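Local coordinates for competence protein PILN (Thermus thermophilus, PDB 4BHQ) that probably takes part in building type IV pili as a component of the inner membrane platform, through a periplasmic domain that forms a dimer, at residues A[106-111]-A[151-156]. Residues are numbered along the deposited sequence; the frame is centred on the assembly and turned at random.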
ATOM      1  N   PHE A 106     -11.090  -3.147   0.589  1.00 20.45           N
ATOM      2  CA  PHE A 106      -9.836  -3.540   1.247  1.00 21.70           C
ATOM      3  C   PHE A 106     -10.129  -3.889   2.685  1.00 22.12           C
ATOM      4  O   PHE A 106     -10.730  -3.088   3.389  1.00 25.61           O
ATOM      5  CB  PHE A 106      -8.846  -2.365   1.228  1.00 23.66           C
ATOM      6  CG  PHE A 106      -8.298  -2.079  -0.139  1.00 21.39           C
ATOM      7  CD1 PHE A 106      -7.202  -2.742  -0.601  1.00 22.94           C
ATOM      8  CD2 PHE A 106      -8.877  -1.091  -0.928  1.00 24.77           C
ATOM      9  CE1 PHE A 106      -6.656  -2.475  -1.872  1.00 22.61           C
ATOM     10  CE2 PHE A 106      -8.333  -0.810  -2.196  1.00 27.80           C
ATOM     11  CZ  PHE A 106      -7.247  -1.539  -2.672  1.00 21.57           C
ATOM     12  N   ALA A 107      -9.747  -5.082   3.108  1.00 20.55           N
ATOM     13  CA  ALA A 107      -9.822  -5.421   4.534  1.00 20.94           C
ATOM     14  C   ALA A 107      -8.468  -5.234   5.201  1.00 21.52           C
ATOM     15  O   ALA A 107      -7.445  -5.778   4.728  1.00 19.83           O
ATOM     16  CB  ALA A 107     -10.308  -6.870   4.683  1.00 21.24           C
ATOM     17  N   LEU A 108      -8.460  -4.481   6.292  1.00 16.46           N
ATOM     18  CA  LEU A 108      -7.242  -3.997   6.943  1.00 19.88           C
ATOM     19  C   LEU A 108      -7.117  -4.475   8.380  1.00 18.39           C
ATOM     20  O   LEU A 108      -8.086  -4.310   9.189  1.00 19.42           O
ATOM     21  CB  LEU A 108      -7.250  -2.432   6.972  1.00 17.41           C
ATOM     22  CG  LEU A 108      -7.475  -1.659   5.664  1.00 20.53           C
ATOM     23  CD1 LEU A 108      -7.376  -0.133   5.881  1.00 18.24           C
ATOM     24  CD2 LEU A 108      -6.406  -2.072   4.598  1.00 24.18           C
ATOM     25  N   GLN A 109      -5.949  -5.002   8.704  1.00 17.69           N
ATOM     26  CA  GLN A 109      -5.553  -5.229  10.124  1.00 18.21           C
ATOM     27  C   GLN A 109      -4.365  -4.346  10.324  1.00 22.03           C
ATOM     28  O   GLN A 109      -3.414  -4.332   9.474  1.00 21.66           O
ATOM     29  CB  GLN A 109      -5.151  -6.676  10.356  1.00 21.20           C
ATOM     30  CG  GLN A 109      -6.241  -7.640  10.049  1.00 30.15           C
ATOM     31  CD  GLN A 109      -7.337  -7.550  11.086  1.00 32.04           C
ATOM     32  OE1 GLN A 109      -7.027  -7.291  12.252  1.00 34.16           O
ATOM     33  NE2 GLN A 109      -8.613  -7.696  10.667  1.00 31.18           N
ATOM     34  N   GLY A 110      -4.338  -3.604  11.414  1.00 18.00           N
ATOM     35  CA  GLY A 110      -3.212  -2.701  11.650  1.00 18.96           C
ATOM     36  C   GLY A 110      -2.935  -2.364  13.097  1.00 20.11           C
ATOM     37  O   GLY A 110      -3.553  -2.925  14.031  1.00 18.23           O
ATOM     38  N   GLU A 111      -2.050  -1.424  13.295  1.00 22.46           N
ATOM     39  CA  GLU A 111      -1.579  -0.986  14.602  1.00 19.73           C
ATOM     40  C   GLU A 111      -1.440   0.531  14.459  1.00 22.33           C
ATOM     41  O   GLU A 111      -0.911   0.991  13.439  1.00 24.41           O
ATOM     42  CB  GLU A 111      -0.167  -1.468  14.884  1.00 22.68           C
ATOM     43  CG  GLU A 111      -0.005  -2.913  14.827  1.00 29.98           C
ATOM     44  CD  GLU A 111       1.425  -3.298  14.954  1.00 29.15           C
ATOM     45  OE1 GLU A 111       2.300  -2.382  14.891  1.00 26.50           O
ATOM     46  OE2 GLU A 111       1.658  -4.498  15.132  1.00 37.01           O
ATOM     47  N   ALA A 151     -10.420  -2.622  10.094  1.00 21.86           N
ATOM     48  CA  ALA A 151     -11.303  -1.777   9.317  1.00 22.92           C
ATOM     49  C   ALA A 151     -11.459  -2.337   7.918  1.00 25.42           C
ATOM     50  O   ALA A 151     -10.588  -3.051   7.405  1.00 19.53           O
ATOM     51  CB  ALA A 151     -10.767  -0.320   9.256  1.00 21.40           C
ATOM     52  N   ARG A 152     -12.554  -1.960   7.273  1.00 20.07           N
ATOM     53  CA  ARG A 152     -12.746  -2.204   5.835  1.00 22.27           C
ATOM     54  C   ARG A 152     -12.827  -0.831   5.130  1.00 24.79           C
ATOM     55  O   ARG A 152     -13.526   0.041   5.619  1.00 20.94           O
ATOM     56  CB  ARG A 152     -14.030  -3.020   5.606  1.00 22.02           C
ATOM     57  CG  ARG A 152     -13.794  -4.511   5.923  1.00 27.21           C
ATOM     58  CD  ARG A 152     -15.130  -5.344   5.883  1.00 38.69           C
ATOM     59  NE  ARG A 152     -16.032  -4.743   6.870  1.00 44.84           N
ATOM     60  CZ  ARG A 152     -17.231  -5.173   7.221  1.00 54.30           C
ATOM     61  NH1 ARG A 152     -17.760  -6.245   6.633  1.00 57.25           N
ATOM     62  NH2 ARG A 152     -17.899  -4.509   8.177  1.00 56.52           N
ATOM     63  N   VAL A 153     -12.087  -0.679   4.011  1.00 19.82           N
ATOM     64  CA  VAL A 153     -12.150   0.539   3.181  1.00 21.64           C
ATOM     65  C   VAL A 153     -12.802   0.237   1.825  1.00 22.63           C
ATOM     66  O   VAL A 153     -12.356  -0.668   1.107  1.00 22.52           O
ATOM     67  CB  VAL A 153     -10.750   1.196   2.998  1.00 21.51           C
ATOM     68  CG1 VAL A 153     -10.747   2.211   1.848  1.00 20.00           C
ATOM     69  CG2 VAL A 153     -10.346   1.906   4.303  1.00 21.45           C
ATOM     70  N   GLY A 154     -13.835   1.015   1.455  1.00 22.18           N
ATOM     71  CA  GLY A 154     -14.480   0.803   0.162  1.00 21.75           C
ATOM     72  C   GLY A 154     -14.007   1.900  -0.819  1.00 23.64           C
ATOM     73  O   GLY A 154     -13.781   3.022  -0.440  1.00 19.83           O
ATOM     74  N   VAL A 155     -13.813   1.509  -2.088  1.00 28.39           N
ATOM     75  CA  VAL A 155     -13.389   2.430  -3.127  1.00 23.64           C
ATOM     76  C   VAL A 155     -14.358   2.379  -4.307  1.00 24.87           C
ATOM     77  O   VAL A 155     -14.690   1.303  -4.808  1.00 27.06           O
ATOM     78  CB  VAL A 155     -11.952   2.056  -3.658  1.00 25.31           C
ATOM     79  CG1 VAL A 155     -11.390   3.266  -4.469  1.00 24.30           C
ATOM     80  CG2 VAL A 155     -11.059   1.758  -2.439  1.00 22.63           C
ATOM     81  N   THR A 156     -14.779   3.580  -4.708  1.00 27.23           N
ATOM     82  CA  THR A 156     -15.675   3.804  -5.879  1.00 35.22           C
ATOM     83  C   THR A 156     -14.938   3.752  -7.186  1.00 39.67           C
ATOM     84  O   THR A 156     -13.718   3.941  -7.239  1.00 35.41           O
ATOM     85  CB  THR A 156     -16.333   5.191  -5.891  1.00 36.27           C
ATOM     86  OG1 THR A 156     -15.313   6.157  -6.101  1.00 37.25           O
ATOM     87  CG2 THR A 156     -17.058   5.480  -4.567  1.00 30.22           C
TER
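Segments 106-111 and 151-156, which lie on the two central strands of the PilN sheet, 102-112 and 146-156, illustrate how one antiparallel pairing can have a packed face and a looser one. Their backbones are joined at two hydrogen-bonded pairs, F106 with V153 and L108 with A151, each closed by two bonds. F106 N reaches V153 O at 2.8 Å in an almost straight bond (174° at the hydrogen), while L108 N meets A151 O, also at 2.8 Å, nearly along the C=O axis. Between them, F106 O accepts the amide of V153 and, as a weaker addition, a CA-H...O contact from R152 CA at 3.3 Å.

The face carrying F106, L108, A151, V153 and V155 is the tight one. V155 CG2 lies in the plane of the F106 ring, at its edge, 3.8 Å from CE2; the ring is carried there with CG beside the backbone N (chi1 -71°). L108 crosses V153 obliquely, its CD1 tip 3.9 Å from V153 CG2. The second subunit covers this layer: F60 of that chain stacks on the F106 ring, and Y56 of the second subunit packs on F106 and V155.

On the other face, the partly exposed A107 and R152 form a non-hydrogen-bonded pair and meet only loosely, A107 CB standing 4.4 Å from R152 CG. The arginine chain then bends at chi3 and leads away to a salt bridge with E134 on strand 131-141. The arrangement is that of a four-stranded antiparallel sheet with strand order 1-2-4-3, whose apolar face forms part of the subunit interface in the PilN dimerization domain.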